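Local structure of mucus binding protein (3I57) at residues K3-I9 against D66-I72; I30-T34 against K50-P54; T93-T97 against S167-Q173. The protein is one repeat of a cell-wall-anchored bacterial adhesin that probably binds mucus, and the repeat itself can bind immunoglobulins. Residues are numbered along the deposited sequence.

Contact 1. Residues K3-I9 against D66-I72; sequences KVHVQYI and DQFYTVI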
loop_
_atom_site.group_PDB
_atom_site.type_symbol
_atom_site.label_atom_id
_atom_site.label_comp_id
_atom_site.label_asym_id
_atom_site.label_seq_id
_atom_site.Cartn_x
_atom_site.Cartn_y
_atom_site.Cartn_z
ATOM N N LYS A 3 -19.129 -4.372 -39.052
ATOM C CA LYS A 3 -18.672 -3.578 -37.908
ATOM C C LYS A 3 -17.820 -4.412 -37.003
ATOM O O LYS A 3 -18.079 -5.597 -36.798
ATOM C CB LYS A 3 -19.857 -3.037 -37.090
ATOM C CG LYS A 3 -20.712 -2.012 -37.800
ATOM C CD LYS A 3 -21.908 -1.612 -36.902
ATOM C CE LYS A 3 -22.295 -0.149 -37.127
ATOM N NZ LYS A 3 -21.149 0.807 -36.905
ATOM N N VAL A 4 -16.810 -3.768 -36.437
ATOM C CA VAL A 4 -15.874 -4.417 -35.561
ATOM C C VAL A 4 -15.774 -3.538 -34.307
ATOM O O VAL A 4 -15.839 -2.306 -34.407
ATOM C CB VAL A 4 -14.469 -4.507 -36.216
ATOM C CG1 VAL A 4 -13.447 -4.940 -35.175
ATOM C CG2 VAL A 4 -14.485 -5.482 -37.345
ATOM N N HIS A 5 -15.618 -4.158 -33.148
ATOM C CA HIS A 5 -15.507 -3.390 -31.906
ATOM C C HIS A 5 -14.315 -3.911 -31.149
ATOM O O HIS A 5 -14.252 -5.083 -30.842
ATOM C CB HIS A 5 -16.779 -3.599 -31.053
ATOM C CG HIS A 5 -18.043 -3.425 -31.828
ATOM N ND1 HIS A 5 -18.527 -2.179 -32.183
ATOM C CD2 HIS A 5 -18.903 -4.328 -32.344
ATOM C CE1 HIS A 5 -19.643 -2.327 -32.875
ATOM N NE2 HIS A 5 -19.897 -3.622 -32.986
ATOM N N VAL A 6 -13.379 -3.039 -30.811
ATOM C CA VAL A 6 -12.212 -3.500 -30.070
ATOM C C VAL A 6 -12.312 -2.959 -28.663
ATOM O O VAL A 6 -12.394 -1.755 -28.465
ATOM C CB VAL A 6 -10.912 -3.001 -30.708
ATOM C CG1 VAL A 6 -9.721 -3.529 -29.920
ATOM C CG2 VAL A 6 -10.850 -3.431 -32.166
ATOM N N GLN A 7 -12.316 -3.856 -27.683
ATOM C CA GLN A 7 -12.677 -3.451 -26.322
ATOM C C GLN A 7 -11.456 -3.551 -25.432
ATOM O O GLN A 7 -10.881 -4.617 -25.295
ATOM C CB GLN A 7 -13.818 -4.340 -25.789
ATOM C CG GLN A 7 -15.094 -4.174 -26.653
ATOM C CD GLN A 7 -16.110 -5.278 -26.433
ATOM O OE1 GLN A 7 -17.325 -5.033 -26.254
ATOM N NE2 GLN A 7 -15.638 -6.491 -26.446
ATOM N N TYR A 8 -11.086 -2.436 -24.830
ATOM C CA TYR A 8 -9.943 -2.380 -23.911
ATOM C C TYR A 8 -10.437 -2.606 -22.471
ATOM O O TYR A 8 -11.297 -1.867 -21.982
ATOM C CB TYR A 8 -9.207 -1.043 -24.073
ATOM C CG TYR A 8 -8.507 -0.962 -25.391
ATOM C CD1 TYR A 8 -9.212 -0.593 -26.532
ATOM C CD2 TYR A 8 -7.178 -1.346 -25.531
ATOM C CE1 TYR A 8 -8.615 -0.560 -27.761
ATOM C CE2 TYR A 8 -6.549 -1.312 -26.779
ATOM C CZ TYR A 8 -7.292 -0.923 -27.894
ATOM O OH TYR A 8 -6.714 -0.867 -29.138
ATOM N N ILE A 9 -9.914 -3.640 -21.817
ATOM C CA ILE A 9 -10.502 -4.139 -20.566
ATOM C C ILE A 9 -9.504 -4.168 -19.411
ATOM O O ILE A 9 -8.377 -4.606 -19.607
ATOM C CB ILE A 9 -10.985 -5.596 -20.739
ATOM C CG1 ILE A 9 -12.024 -5.712 -21.867
ATOM C CG2 ILE A 9 -11.597 -6.126 -19.428
ATOM C CD1 ILE A 9 -13.078 -4.705 -21.743
ATOM N N ASP A 66 -21.886 -8.510 -35.352
ATOM C CA ASP A 66 -20.626 -7.762 -35.348
ATOM C C ASP A 66 -19.478 -8.610 -34.798
ATOM O O ASP A 66 -19.693 -9.647 -34.151
ATOM C CB ASP A 66 -20.749 -6.478 -34.503
ATOM C CG ASP A 66 -21.738 -5.476 -35.083
ATOM O OD1 ASP A 66 -22.174 -5.660 -36.230
ATOM O OD2 ASP A 66 -22.069 -4.495 -34.390
ATOM N N GLN A 67 -18.252 -8.144 -35.032
ATOM C CA GLN A 67 -17.061 -8.806 -34.529
ATOM C C GLN A 67 -16.582 -8.056 -33.296
ATOM O O GLN A 67 -16.485 -6.843 -33.338
ATOM C CB GLN A 67 -15.970 -8.803 -35.601
ATOM C CG GLN A 67 -16.273 -9.784 -36.754
ATOM C CD GLN A 67 -15.458 -9.497 -38.001
ATOM O OE1 GLN A 67 -14.285 -9.899 -38.117
ATOM N NE2 GLN A 67 -16.067 -8.813 -38.933
ATOM N N PHE A 68 -16.318 -8.772 -32.207
ATOM C CA PHE A 68 -15.773 -8.160 -30.995
ATOM C C PHE A 68 -14.417 -8.741 -30.660
ATOM O O PHE A 68 -14.246 -9.968 -30.704
ATOM C CB PHE A 68 -16.733 -8.406 -29.808
ATOM C CG PHE A 68 -18.103 -7.778 -30.000
ATOM C CD1 PHE A 68 -18.418 -6.580 -29.391
ATOM C CD2 PHE A 68 -19.068 -8.390 -30.795
ATOM C CE1 PHE A 68 -19.703 -5.987 -29.553
ATOM C CE2 PHE A 68 -20.342 -7.811 -30.979
ATOM C CZ PHE A 68 -20.660 -6.623 -30.368
ATOM N N TYR A 69 -13.458 -7.890 -30.284
ATOM C CA TYR A 69 -12.162 -8.388 -29.837
ATOM C C TYR A 69 -11.742 -7.625 -28.607
ATOM O O TYR A 69 -11.766 -6.388 -28.618
ATOM C CB TYR A 69 -11.108 -8.165 -30.918
ATOM C CG TYR A 69 -11.512 -8.788 -32.207
ATOM C CD1 TYR A 69 -11.384 -10.164 -32.404
ATOM C CD2 TYR A 69 -12.094 -8.024 -33.220
ATOM C CE1 TYR A 69 -11.785 -10.748 -33.579
ATOM C CE2 TYR A 69 -12.477 -8.609 -34.410
ATOM C CZ TYR A 69 -12.328 -9.964 -34.579
ATOM O OH TYR A 69 -12.714 -10.546 -35.769
ATOM N N THR A 70 -11.341 -8.350 -27.570
ATOM C CA THR A 70 -10.891 -7.707 -26.325
ATOM C C THR A 70 -9.361 -7.565 -26.240
ATOM O O THR A 70 -8.589 -8.358 -26.815
ATOM C CB THR A 70 -11.417 -8.457 -25.082
ATOM O OG1 THR A 70 -10.979 -9.817 -25.128
ATOM C CG2 THR A 70 -12.962 -8.433 -25.023
ATOM N N VAL A 71 -8.921 -6.495 -25.571
ATOM C CA VAL A 71 -7.523 -6.314 -25.253
ATOM C C VAL A 71 -7.512 -6.183 -23.742
ATOM O O VAL A 71 -8.061 -5.229 -23.185
ATOM C CB VAL A 71 -6.913 -5.018 -25.900
ATOM C CG1 VAL A 71 -5.444 -4.891 -25.531
ATOM C CG2 VAL A 71 -7.012 -5.076 -27.426
ATOM N N ILE A 72 -6.915 -7.152 -23.075
ATOM C CA ILE A 72 -7.137 -7.274 -21.646
ATOM C C ILE A 72 -5.840 -6.907 -20.942
ATOM O O ILE A 72 -4.771 -7.367 -21.333
ATOM C CB ILE A 72 -7.576 -8.719 -21.244
ATOM C CG1 ILE A 72 -8.934 -9.069 -21.862
ATOM C CG2 ILE A 72 -7.712 -8.856 -19.705
ATOM C CD1 ILE A 72 -9.320 -10.556 -21.747
HETATM O O HOH W 1 -21.430 -6.498 -38.753
#
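Two parallel strands, the first and last of the N-terminal beta-grasp domain, lie side by side here, their axes 4.6 Å apart and 22° off parallel. The register is unbroken from V4-Q67 to I9-I72, and six backbone hydrogen bonds hold it, beginning with Q67 N donating to K3 O (3.1 Å) and ending with I9 N donating to V71 O (2.8 Å). V4, V6 and Y8 stand beside Q67, Y69 and V71 on the face turned to helix 35-43 and F53. V71 is the main bump: its CG2 sits 4.0 Å from V6 CG1 and off-centre over the Y8 ring, while its CB comes within 3.7 Å of Y8 CD2. V4 CG1 meets the edge of the Y69 ring, 3.9 Å from CE2. Both hydroxyls have partners outside the pair, Y8 OH with Y32 and Y69 OH with E57. On the other face, H5, Q7 and I9 are paired with F68, T70 and I72. The F68 ring leans toward strand 3-9, so that H5 CD2 lies over its face, 3.3 Å from F68 CE1. Further along, I9 CB rests 4.2 Å from I72 CG1. D66, next to the calcium ligand N65, closes the open end beside H5, whose ND1 is held by D21, while H5 NE2 donates to D66 OD2 at 2.7 Å.

Contact 2. Residues I30-T34 against K50-P54; sequences IPYST and KDNFP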
loop_
_atom_site.group_PDB
_atom_site.type_symbol
_atom_site.label_atom_id
_atom_site.label_comp_id
_atom_site.label_asym_id
_atom_site.label_seq_id
_atom_site.Cartn_x
_atom_site.Cartn_y
_atom_site.Cartn_z
ATOM N N ILE A 30 -8.957 -5.688 -41.668
ATOM C CA ILE A 30 -9.429 -4.621 -40.736
ATOM C C ILE A 30 -8.262 -3.651 -40.518
ATOM O O ILE A 30 -7.231 -4.075 -40.058
ATOM C CB ILE A 30 -9.929 -5.185 -39.372
ATOM C CG1 ILE A 30 -11.163 -6.092 -39.542
ATOM C CG2 ILE A 30 -10.227 -4.013 -38.396
ATOM C CD1 ILE A 30 -11.359 -7.101 -38.393
ATOM N N PRO A 31 -8.406 -2.367 -40.901
ATOM C CA PRO A 31 -7.260 -1.463 -40.864
ATOM C C PRO A 31 -7.080 -0.900 -39.478
ATOM O O PRO A 31 -7.379 0.276 -39.229
ATOM C CB PRO A 31 -7.630 -0.363 -41.873
ATOM C CG PRO A 31 -9.125 -0.360 -41.880
ATOM C CD PRO A 31 -9.569 -1.765 -41.581
ATOM N N TYR A 32 -6.627 -1.757 -38.566
ATOM C CA TYR A 32 -6.496 -1.388 -37.165
ATOM C C TYR A 32 -5.320 -2.134 -36.565
ATOM O O TYR A 32 -5.041 -3.304 -36.916
ATOM C CB TYR A 32 -7.773 -1.798 -36.409
ATOM C CG TYR A 32 -7.888 -1.330 -34.977
ATOM C CD1 TYR A 32 -8.447 -0.090 -34.675
ATOM C CD2 TYR A 32 -7.490 -2.151 -33.928
ATOM C CE1 TYR A 32 -8.575 0.353 -33.368
ATOM C CE2 TYR A 32 -7.610 -1.733 -32.629
ATOM C CZ TYR A 32 -8.168 -0.490 -32.344
ATOM O OH TYR A 32 -8.263 -0.112 -31.037
ATOM N N SER A 33 -4.670 -1.451 -35.635
ATOM C CA SER A 33 -3.674 -2.058 -34.762
ATOM C C SER A 33 -3.981 -1.680 -33.320
ATOM O O SER A 33 -4.413 -0.559 -33.034
ATOM C CB SER A 33 -2.279 -1.552 -35.102
ATOM O OG SER A 33 -1.384 -1.748 -34.022
ATOM N N THR A 34 -3.748 -2.613 -32.419
ATOM C CA THR A 34 -3.949 -2.368 -31.001
ATOM C C THR A 34 -2.763 -1.627 -30.398
ATOM O O THR A 34 -2.768 -1.337 -29.203
ATOM C CB THR A 34 -4.089 -3.690 -30.252
ATOM O OG1 THR A 34 -2.948 -4.513 -30.579
ATOM C CG2 THR A 34 -5.443 -4.400 -30.637
ATOM N N LYS A 50 -3.575 -9.962 -22.312
ATOM C CA LYS A 50 -3.993 -10.707 -23.474
ATOM C C LYS A 50 -4.604 -9.812 -24.549
ATOM O O LYS A 50 -5.639 -9.177 -24.325
ATOM C CB LYS A 50 -4.993 -11.778 -23.072
ATOM C CG LYS A 50 -5.507 -12.546 -24.273
ATOM C CD LYS A 50 -5.516 -14.022 -24.005
ATOM C CE LYS A 50 -4.162 -14.407 -23.479
ATOM N NZ LYS A 50 -3.702 -15.632 -24.126
ATOM N N ASP A 51 -3.963 -9.771 -25.715
ATOM C CA ASP A 51 -4.522 -9.056 -26.871
ATOM C C ASP A 51 -5.200 -10.084 -27.776
ATOM O O ASP A 51 -4.531 -10.905 -28.409
ATOM C CB ASP A 51 -3.386 -8.336 -27.602
ATOM C CG ASP A 51 -3.829 -7.623 -28.892
ATOM O OD1 ASP A 51 -4.996 -7.750 -29.333
ATOM O OD2 ASP A 51 -2.952 -6.936 -29.461
ATOM N N ASN A 52 -6.526 -10.024 -27.829
ATOM C CA ASN A 52 -7.343 -10.984 -28.583
ATOM C C ASN A 52 -7.694 -10.510 -29.986
ATOM O O ASN A 52 -8.448 -11.171 -30.690
ATOM C CB ASN A 52 -8.633 -11.274 -27.816
ATOM C CG ASN A 52 -8.390 -12.045 -26.544
ATOM O OD1 ASN A 52 -8.899 -11.686 -25.468
ATOM N ND2 ASN A 52 -7.595 -13.101 -26.644
ATOM N N PHE A 53 -7.145 -9.383 -30.407
ATOM C CA PHE A 53 -7.349 -8.910 -31.776
ATOM C C PHE A 53 -6.356 -9.622 -32.699
ATOM O O PHE A 53 -5.157 -9.432 -32.569
ATOM C CB PHE A 53 -7.099 -7.397 -31.880
ATOM C CG PHE A 53 -7.443 -6.822 -33.245
ATOM C CD1 PHE A 53 -8.766 -6.718 -33.653
ATOM C CD2 PHE A 53 -6.449 -6.380 -34.108
ATOM C CE1 PHE A 53 -9.078 -6.198 -34.911
ATOM C CE2 PHE A 53 -6.756 -5.866 -35.370
ATOM C CZ PHE A 53 -8.052 -5.772 -35.770
ATOM N N PRO A 54 -6.851 -10.456 -33.623
ATOM C CA PRO A 54 -5.926 -11.271 -34.382
ATOM C C PRO A 54 -5.199 -10.485 -35.469
ATOM O O PRO A 54 -5.819 -9.709 -36.173
ATOM C CB PRO A 54 -6.834 -12.322 -35.035
ATOM C CG PRO A 54 -8.105 -12.267 -34.302
ATOM C CD PRO A 54 -8.242 -10.837 -33.881
#
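A single phenylalanine makes most of this contact: F53, just past the end of strand 46-51, pushes its ring into a hollow lined by I30, Y32 and T34. The Y32 ring presents its edge to the face of F53, a T-shaped pair with centroids 5.5 Å apart and planes at 72°. At the rim of the F53 ring, CZ lies 3.8 Å from I30 CG2 and 4.0 Å from Y32 CB, while T34 CG2 closes the base of the side chain, 3.6 Å from F53 CB. The inverse gamma turn centred on P31, with Y32 N bonded to I30 O at 2.8 Å, bends the backbone so that I30 and Y32 both point inward. D51 fixes the other rim: its OD2 accepts from T34 OG1 at 2.7 Å, and its OD1 accepts from F53 N at 2.9 Å, an Asx turn that sets the course of the chain into F53. In this beta-grasp domain the contact joins the approach to helix 35-43, where S33 OG caps A35 N, to the exit of strand 46-51. Beneath it run strands 2-10 and 67-80, with V6 against Y32, V71 against T34, and Y69 edge-to-face with F53.

Contact 3. Residues T93-T97 against S167-Q173; sequences TKTLT and SNSDAEQ
This is a side-chain-to-loop contact in the C-terminal, Muc B2-like part of the repeat, where the start of strand 93-104 meets the turn after strand 162-168. Segment 93-97 is extended, so K94 and L96 point to the turn and T95 lies out of reach. Opposite, the chain makes a type I beta turn from N168 to A171, closed by A171 N to N168 O at 3.1 Å, with S169 at phi/psi -70/-15° and D170 at -81/-7°. A171 is extended again (-74/140°), E172 bends (-93/-22°), and Q173 arrives with its CA 5.5 Å from that of L96. The turn lies in the link between strands 162-168 and 176-183; this part's family shares the ubiquitin clan with the N-terminal one, consistent with a beta-grasp relationship. K94 bridges two carbonyls of the turn: with chi1 106° and chi3 129°, both between wells, and chi2 and chi4 t, its NZ reaches S169 O at 2.8 Å and A171 O at 2.7 Å. A water accepts from K94 NZ (2.9 Å) and donates to E172 OE1 (3.1 Å); K94 NZ to E172 OE1, 4.3 Å, is too long for a salt bridge. L96 (mt) fills the hollow beside the turn, its CD1 3.8 Å from A171 CB and 3.7 Å from S167 CB, its CD2 3.5 Å from E172 O. F120 of strand 112-127 packs on L96 and S169.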
loop_
_atom_site.group_PDB
_atom_site.type_symbol
_atom_site.label_atom_id
_atom_site.label_comp_id
_atom_site.label_asym_id
_atom_site.label_seq_id
_atom_site.Cartn_x
_atom_site.Cartn_y
_atom_site.Cartn_z
ATOM N N THR A 93 5.752 3.158 7.434
ATOM C CA THR A 93 6.414 3.377 8.701
ATOM C C THR A 93 5.402 3.597 9.806
ATOM O O THR A 93 4.276 4.013 9.549
ATOM C CB THR A 93 7.359 4.596 8.633
ATOM O OG1 THR A 93 6.629 5.770 8.227
ATOM C CG2 THR A 93 8.461 4.327 7.632
ATOM N N LYS A 94 5.776 3.287 11.042
ATOM C CA LYS A 94 4.974 3.750 12.170
ATOM C C LYS A 94 5.895 3.974 13.356
ATOM O O LYS A 94 6.887 3.270 13.504
ATOM C CB LYS A 94 3.793 2.806 12.469
ATOM C CG LYS A 94 3.903 1.918 13.694
ATOM C CD LYS A 94 2.637 1.105 13.880
ATOM C CE LYS A 94 3.004 -0.360 14.050
ATOM N NZ LYS A 94 1.847 -1.148 14.513
ATOM N N THR A 95 5.568 4.965 14.178
ATOM C CA THR A 95 6.387 5.279 15.342
ATOM C C THR A 95 5.512 5.166 16.598
ATOM O O THR A 95 4.412 5.735 16.661
ATOM C CB THR A 95 7.017 6.672 15.190
ATOM O OG1 THR A 95 7.887 6.678 14.043
ATOM C CG2 THR A 95 7.820 7.075 16.448
ATOM N N LEU A 96 5.969 4.371 17.564
ATOM C CA LEU A 96 5.255 4.217 18.824
ATOM C C LEU A 96 6.031 4.905 19.950
ATOM O O LEU A 96 7.257 5.016 19.890
ATOM C CB LEU A 96 5.094 2.744 19.195
ATOM C CG LEU A 96 4.428 1.812 18.185
ATOM C CD1 LEU A 96 4.227 0.439 18.843
ATOM C CD2 LEU A 96 3.085 2.391 17.781
ATOM N N THR A 97 5.308 5.324 20.987
ATOM C CA THR A 97 5.916 6.068 22.076
ATOM C C THR A 97 5.703 5.357 23.410
ATOM O O THR A 97 4.584 4.950 23.750
ATOM C CB THR A 97 5.315 7.499 22.175
ATOM O OG1 THR A 97 5.595 8.212 20.975
ATOM C CG2 THR A 97 5.897 8.278 23.362
ATOM N N SER A 167 8.238 -2.903 22.147
ATOM C CA SER A 167 6.900 -3.065 21.571
ATOM C C SER A 167 6.945 -4.063 20.411
ATOM O O SER A 167 7.927 -4.131 19.665
ATOM C CB SER A 167 6.329 -1.744 21.045
ATOM O OG SER A 167 5.904 -0.866 22.087
ATOM N N ASN A 168 5.869 -4.811 20.252
ATOM C CA ASN A 168 5.694 -5.723 19.123
ATOM C C ASN A 168 5.136 -4.940 17.946
ATOM O O ASN A 168 4.515 -3.920 18.145
ATOM C CB ASN A 168 4.756 -6.851 19.510
ATOM C CG ASN A 168 5.331 -7.733 20.589
ATOM O OD1 ASN A 168 6.547 -7.911 20.653
ATOM N ND2 ASN A 168 4.467 -8.284 21.460
ATOM N N SER A 169 5.352 -5.425 16.720
ATOM C CA SER A 169 4.965 -4.655 15.529
ATOM C C SER A 169 3.446 -4.566 15.331
ATOM O O SER A 169 2.991 -3.692 14.578
ATOM C CB SER A 169 5.624 -5.242 14.279
ATOM O OG SER A 169 5.097 -6.545 14.022
ATOM N N ASP A 170 2.682 -5.419 16.031
ATOM C CA ASP A 170 1.213 -5.345 16.003
ATOM C C ASP A 170 0.628 -4.289 16.936
ATOM O O ASP A 170 -0.575 -4.014 16.885
ATOM C CB ASP A 170 0.542 -6.712 16.218
ATOM C CG ASP A 170 0.903 -7.370 17.558
ATOM O OD1 ASP A 170 1.780 -6.893 18.294
ATOM O OD2 ASP A 170 0.271 -8.376 17.872
ATOM N N ALA A 171 1.460 -3.667 17.769
ATOM C CA ALA A 171 0.938 -2.688 18.719
ATOM C C ALA A 171 0.565 -1.389 18.030
ATOM O O ALA A 171 1.278 -0.938 17.125
ATOM C CB ALA A 171 1.942 -2.394 19.863
ATOM N N GLU A 172 -0.552 -0.817 18.449
ATOM C CA GLU A 172 -0.987 0.465 17.900
ATOM C C GLU A 172 -0.474 1.619 18.770
ATOM O O GLU A 172 -0.389 2.750 18.309
ATOM C CB GLU A 172 -2.495 0.511 17.758
ATOM C CG GLU A 172 -3.006 1.733 16.965
ATOM C CD GLU A 172 -2.525 1.749 15.504
ATOM O OE1 GLU A 172 -2.005 0.713 15.010
ATOM O OE2 GLU A 172 -2.701 2.809 14.847
ATOM N N GLN A 173 -0.144 1.346 20.030
ATOM C CA GLN A 173 0.511 2.381 20.839
ATOM C C GLN A 173 1.571 1.720 21.679
ATOM O O GLN A 173 1.479 0.518 21.952
ATOM C CB GLN A 173 -0.494 3.083 21.744
ATOM C CG GLN A 173 -1.145 2.136 22.752
ATOM C CD GLN A 173 -2.453 2.698 23.292
ATOM O OE1 GLN A 173 -3.417 2.874 22.532
ATOM N NE2 GLN A 173 -2.491 2.998 24.601
HETATM O O HOH W 2 -0.240 -0.293 12.717
#

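From the N terminus, strand 2-10 opens contact 1, which closes only when the chain returns along strand 67-80, beyond the calcium-binding loop. Contact 2 forms within that excursion: residues 30-34 lead into helix 35-43, residues 50-54 leave strand 46-51, and a shorter loop closes inside a longer one. The two touch, Y8 OH lying 2.6 Å from Y32 OH and I72 N 2.7 Å from K50 O, and together tie the helix and its loops to the N-terminal domain's sheet. Contact 3 follows in series, closing a helix-free excursion from strand 93-104 to the turn after strand 162-168, its centre about 50 Å from that of contact 1; strands 67-80 and 93-104 both belong to the long mixed sheet spanning the two parts.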